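Local coordinates for protein CRISPR-associated endonuclease Cas3-HD (Methanocaldococcus jannaschii, PDB 3S4L) that cleaves single-stranded DNA in a magnesium-dependent manner, and single-stranded RNA, as the HD-type nuclease of a CRISPR interference system, at residues 8-12 against 70-76; 96-100 against 113-117. All coordinates share one frame; numbering follows the deposited sequence.

Contact 1: 8-12 against 70-76; sequences EVLAF and KASKIYQ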
loop_
_atom_site.group_PDB
_atom_site.type_symbol
_atom_site.label_atom_id
_atom_site.label_comp_id
_atom_site.label_asym_id
_atom_site.label_seq_id
_atom_site.Cartn_x
_atom_site.Cartn_y
_atom_site.Cartn_z
ATOM N N GLU A 8 9.649 18.678 4.986
ATOM C CA GLU A 8 9.922 17.315 4.529
ATOM C C GLU A 8 8.649 16.459 4.453
ATOM O O GLU A 8 7.732 16.632 5.259
ATOM C CB GLU A 8 10.951 16.664 5.463
ATOM C CG GLU A 8 12.084 15.921 4.752
ATOM C CD GLU A 8 12.317 16.410 3.331
ATOM O OE1 GLU A 8 12.953 17.474 3.155
ATOM O OE2 GLU A 8 11.856 15.725 2.389
ATOM N N VAL A 9 8.593 15.533 3.494
ATOM C CA VAL A 9 7.497 14.565 3.435
ATOM C C VAL A 9 7.526 13.682 4.685
ATOM O O VAL A 9 8.432 12.871 4.862
ATOM C CB VAL A 9 7.583 13.697 2.172
ATOM C CG1 VAL A 9 6.306 12.874 2.011
ATOM C CG2 VAL A 9 7.802 14.580 0.953
ATOM N N LEU A 10 6.540 13.859 5.562
ATOM C CA LEU A 10 6.591 13.259 6.900
ATOM C C LEU A 10 5.796 11.959 7.054
ATOM O O LEU A 10 4.710 11.815 6.482
ATOM C CB LEU A 10 6.138 14.279 7.958
ATOM C CG LEU A 10 7.050 15.493 8.178
ATOM C CD1 LEU A 10 6.546 16.398 9.304
ATOM C CD2 LEU A 10 8.489 15.040 8.475
ATOM N N ALA A 11 6.355 11.013 7.817
ATOM C CA ALA A 11 5.620 9.821 8.238
ATOM C C ALA A 11 4.953 10.135 9.573
ATOM O O ALA A 11 3.821 9.713 9.831
ATOM C CB ALA A 11 6.561 8.598 8.373
ATOM N N PHE A 12 5.682 10.871 10.414
ATOM C CA PHE A 12 5.207 11.343 11.714
ATOM C C PHE A 12 5.824 12.708 11.958
ATOM O O PHE A 12 6.826 13.057 11.323
ATOM C CB PHE A 12 5.663 10.415 12.847
ATOM C CG PHE A 12 5.372 8.969 12.605
ATOM C CD1 PHE A 12 4.140 8.435 12.937
ATOM C CD2 PHE A 12 6.334 8.139 12.050
ATOM C CE1 PHE A 12 3.871 7.088 12.714
ATOM C CE2 PHE A 12 6.070 6.794 11.821
ATOM C CZ PHE A 12 4.836 6.267 12.157
ATOM N N LYS A 70 0.491 8.679 2.584
ATOM C CA LYS A 70 0.818 9.792 3.471
ATOM C C LYS A 70 1.377 10.997 2.710
ATOM O O LYS A 70 1.364 12.123 3.217
ATOM C CB LYS A 70 1.784 9.360 4.581
ATOM C CG LYS A 70 1.164 8.463 5.660
ATOM C CD LYS A 70 2.218 8.078 6.738
ATOM C CE LYS A 70 1.647 7.178 7.839
ATOM N NZ LYS A 70 2.565 7.119 9.037
ATOM N N ALA A 71 1.895 10.771 1.508
ATOM C CA ALA A 71 2.376 11.902 0.723
ATOM C C ALA A 71 1.221 12.694 0.092
ATOM O O ALA A 71 1.461 13.566 -0.736
ATOM C CB ALA A 71 3.385 11.461 -0.341
ATOM N N SER A 72 -0.021 12.392 0.490
ATOM C CA SER A 72 -1.179 13.234 0.119
ATOM C C SER A 72 -1.043 14.575 0.818
ATOM O O SER A 72 -0.686 14.617 1.998
ATOM C CB SER A 72 -2.501 12.592 0.561
ATOM O OG SER A 72 -2.697 11.316 -0.035
ATOM N N LYS A 73 -1.319 15.670 0.111
ATOM C CA LYS A 73 -1.212 16.992 0.717
ATOM C C LYS A 73 -1.984 17.113 2.032
ATOM O O LYS A 73 -1.480 17.676 3.006
ATOM C CB LYS A 73 -1.602 18.085 -0.274
ATOM C CG LYS A 73 -0.652 18.120 -1.450
ATOM C CD LYS A 73 -0.767 19.393 -2.227
ATOM C CE LYS A 73 -1.766 19.249 -3.352
ATOM N NZ LYS A 73 -1.910 20.543 -4.105
ATOM N N ILE A 74 -3.189 16.557 2.055
ATOM C CA ILE A 74 -4.042 16.559 3.240
ATOM C C ILE A 74 -3.346 15.829 4.411
ATOM O O ILE A 74 -3.268 16.341 5.535
ATOM C CB ILE A 74 -5.411 15.901 2.899
ATOM C CG1 ILE A 74 -6.263 15.672 4.143
ATOM C CG2 ILE A 74 -5.190 14.557 2.228
ATOM C CD1 ILE A 74 -6.712 16.942 4.836
ATOM N N TYR A 75 -2.827 14.638 4.154
ATOM C CA TYR A 75 -2.162 13.916 5.233
ATOM C C TYR A 75 -0.978 14.731 5.785
ATOM O O TYR A 75 -0.801 14.866 7.002
ATOM C CB TYR A 75 -1.732 12.493 4.808
ATOM C CG TYR A 75 -1.501 11.627 6.032
ATOM C CD1 TYR A 75 -0.311 11.717 6.770
ATOM C CD2 TYR A 75 -2.493 10.771 6.498
ATOM C CE1 TYR A 75 -0.113 10.948 7.933
ATOM C CE2 TYR A 75 -2.312 10.005 7.649
ATOM C CZ TYR A 75 -1.122 10.100 8.367
ATOM O OH TYR A 75 -0.936 9.336 9.505
ATOM N N GLN A 76 -0.181 15.297 4.885
ATOM C CA GLN A 76 0.976 16.085 5.302
ATOM C C GLN A 76 0.552 17.264 6.160
ATOM O O GLN A 76 1.189 17.577 7.153
ATOM C CB GLN A 76 1.768 16.569 4.093
ATOM C CG GLN A 76 2.512 15.454 3.422
ATOM C CD GLN A 76 3.465 14.773 4.393
ATOM O OE1 GLN A 76 4.349 15.414 4.956
ATOM N NE2 GLN A 76 3.277 13.475 4.603
HETATM O O HOH W 1 1.195 9.704 11.077
#
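The side-chain amide of Gln76 is gripped at both ends: its OE1 accepts an almost straight bond from Leu10 N (2.8 Å, N-H...O angle 176°), while its NE2 spends both hydrogens, on Leu10 O at 2.9 Å and on Lys70 O at 2.7 Å. The first of these carbonyls is met in its plane, on a lone pair; the second takes its hydrogen from above the carbonyl plane. A bend at chi2 (-58°) swings the amide back from the start of helix 73-80 to the N-terminal segment, where it pairs with Leu10. Beside it, Val9 CG1 packs on Ala71 CB at 4.0 Å.

Lys70 rests its CG over the rim of one face of the Tyr75 ring, and its extended chain carries NZ to Ala11 O at 3.0 Å. The same ammonium lies over a face of Phe12, a cation-pi contact 4.2 Å from the ring centroid, and a water joins Ala11 O to Tyr75 OH. Lys70 NZ also forms a long, weak ion pair with Asp67, a ligand of the bound calcium ion at the catalytic magnesium site. Three direct hydrogen bonds to Leu10 and Ala11 backbone atoms thus tie the N-terminal segment to the chain just after a metal ligand.

Contact 2: 96-100 against 113-117; sequences AYYTY and AFIGA
Ala96 meets Ala117 at the nearest pair of CA atoms across the segments, 4.5 Å apart. Each methyl of the pair rests against the other residue's carbonyl oxygen, Ala96 CB at 3.3 Å from Ala117 O and Ala117 CB equally near Ala96 O, so the backbones approach with little side chain between them. One turn on, Thr99 presents its methyl rather than its hydroxyl: CG2 lies anti to the backbone N and reaches Ala117 CA at 4.0 Å, beside the bare backbone of Gly116. Its OG1 turns back within its own helix to bond Ser95 O. Tyr100 then closes the contact. With CG also anti to the backbone N (chi1 175°), its CB packs on Ala117 CB at 3.6 Å and the ring extends along the partner helix, where CE2 touches Ala113 CB at 3.6 Å. Phe114 N and CA approach this ring at its edge. Van der Waals contacts, several of them between carbon and backbone carbonyl oxygen, make up the interface.

These segments belong to helices 91-107 and 110-121, joined by a short turn as an antiparallel helical hairpin; their local axes pass 8.4 Å apart at 152°. Helix 181-197 lies against one flank, through Phe187 at the Tyr100 ring and Met191 at Phe114 and Ala117, while helix 204-215 packs on Ile115.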
loop_
_atom_site.group_PDB
_atom_site.type_symbol
_atom_site.label_atom_id
_atom_site.label_comp_id
_atom_site.label_asym_id
_atom_site.label_seq_id
_atom_site.Cartn_x
_atom_site.Cartn_y
_atom_site.Cartn_z
ATOM N N ALA A 96 -2.936 1.933 -1.868
ATOM C CA ALA A 96 -3.368 0.774 -2.653
ATOM C C ALA A 96 -3.343 1.065 -4.146
ATOM O O ALA A 96 -2.958 0.209 -4.954
ATOM C CB ALA A 96 -4.762 0.306 -2.222
ATOM N N TYR A 97 -3.760 2.272 -4.507
ATOM C CA TYR A 97 -3.785 2.695 -5.909
ATOM C C TYR A 97 -2.394 2.696 -6.507
ATOM O O TYR A 97 -2.175 2.070 -7.534
ATOM C CB TYR A 97 -4.424 4.078 -6.056
ATOM C CG TYR A 97 -4.330 4.683 -7.457
ATOM C CD1 TYR A 97 -5.323 4.452 -8.407
ATOM C CD2 TYR A 97 -3.280 5.529 -7.806
ATOM C CE1 TYR A 97 -5.263 5.035 -9.688
ATOM C CE2 TYR A 97 -3.200 6.100 -9.081
ATOM C CZ TYR A 97 -4.197 5.848 -10.015
ATOM O OH TYR A 97 -4.120 6.416 -11.270
ATOM N N TYR A 98 -1.442 3.375 -5.867
ATOM C CA TYR A 98 -0.088 3.409 -6.423
ATOM C C TYR A 98 0.605 2.040 -6.354
ATOM O O TYR A 98 1.395 1.673 -7.233
ATOM C CB TYR A 98 0.767 4.480 -5.753
ATOM C CG TYR A 98 0.390 5.856 -6.190
ATOM C CD1 TYR A 98 0.732 6.314 -7.459
ATOM C CD2 TYR A 98 -0.330 6.699 -5.345
ATOM C CE1 TYR A 98 0.360 7.587 -7.881
ATOM C CE2 TYR A 98 -0.687 7.983 -5.748
ATOM C CZ TYR A 98 -0.344 8.410 -7.012
ATOM O OH TYR A 98 -0.699 9.663 -7.398
ATOM N N THR A 99 0.303 1.291 -5.302
ATOM C CA THR A 99 0.915 -0.015 -5.124
ATOM C C THR A 99 0.514 -0.900 -6.279
ATOM O O THR A 99 1.341 -1.597 -6.866
ATOM C CB THR A 99 0.496 -0.662 -3.795
ATOM O OG1 THR A 99 1.025 0.112 -2.710
ATOM C CG2 THR A 99 1.016 -2.094 -3.705
ATOM N N TYR A 100 -0.766 -0.863 -6.616
ATOM C CA TYR A 100 -1.256 -1.715 -7.672
ATOM C C TYR A 100 -0.526 -1.439 -8.988
ATOM O O TYR A 100 -0.040 -2.366 -9.643
ATOM C CB TYR A 100 -2.758 -1.533 -7.867
ATOM C CG TYR A 100 -3.243 -2.341 -9.039
ATOM C CD1 TYR A 100 -3.333 -1.782 -10.308
ATOM C CD2 TYR A 100 -3.577 -3.677 -8.884
ATOM C CE1 TYR A 100 -3.773 -2.543 -11.405
ATOM C CE2 TYR A 100 -4.010 -4.443 -9.960
ATOM C CZ TYR A 100 -4.108 -3.871 -11.216
ATOM O OH TYR A 100 -4.545 -4.634 -12.275
ATOM N N ALA A 113 -0.503 -8.050 -8.345
ATOM C CA ALA A 113 -0.697 -6.616 -8.105
ATOM C C ALA A 113 -1.994 -6.354 -7.323
ATOM O O ALA A 113 -2.038 -5.539 -6.389
ATOM C CB ALA A 113 -0.714 -5.876 -9.427
ATOM N N PHE A 114 -3.058 -7.054 -7.700
ATOM C CA PHE A 114 -4.299 -6.933 -6.956
ATOM C C PHE A 114 -4.086 -7.339 -5.505
ATOM O O PHE A 114 -4.451 -6.606 -4.584
ATOM C CB PHE A 114 -5.417 -7.779 -7.575
ATOM C CG PHE A 114 -6.684 -7.807 -6.746
ATOM C CD1 PHE A 114 -6.949 -8.870 -5.887
ATOM C CD2 PHE A 114 -7.602 -6.769 -6.816
ATOM C CE1 PHE A 114 -8.124 -8.898 -5.119
ATOM C CE2 PHE A 114 -8.768 -6.788 -6.050
ATOM C CZ PHE A 114 -9.026 -7.852 -5.202
ATOM N N ILE A 115 -3.497 -8.512 -5.287
ATOM C CA ILE A 115 -3.373 -9.004 -3.923
ATOM C C ILE A 115 -2.447 -8.119 -3.089
ATOM O O ILE A 115 -2.644 -7.951 -1.888
ATOM C CB ILE A 115 -2.850 -10.426 -3.864
ATOM C CG1 ILE A 115 -2.807 -10.865 -2.425
ATOM C CG2 ILE A 115 -1.420 -10.483 -4.324
ATOM C CD1 ILE A 115 -1.876 -11.992 -2.210
ATOM N N GLY A 116 -1.418 -7.567 -3.723
ATOM C CA GLY A 116 -0.520 -6.660 -3.025
ATOM C C GLY A 116 -1.257 -5.385 -2.665
ATOM O O GLY A 116 -1.171 -4.923 -1.534
ATOM N N ALA A 117 -2.000 -4.830 -3.622
ATOM C CA ALA A 117 -2.716 -3.579 -3.396
ATOM C C ALA A 117 -3.780 -3.722 -2.306
ATOM O O ALA A 117 -3.979 -2.815 -1.490
ATOM C CB ALA A 117 -3.350 -3.077 -4.700
#

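Overall arrangement
Contact 1 closes before contact 2 opens along the chain, and both fall within the single HD domain of this largely helical monomer. Their centres are 20 Å apart and their nearest atoms about 7 Å, without touching. Contact 1 lies toward the periphery, joining the N-terminal loop to the start of helix 73-80; contact 2 lies near the centre of the chain, within the hairpin of helices 91-107 and 110-121. The metal ligands are distributed around both regions: Asp67 just precedes segment 70-76, His91 begins helix 91-107, and His123 and His124 follow helix 110-121. Contact 1 thus lies beside the chain that carries Asp67, and contact 2 pairs the helices whose ends adjoin the three histidines.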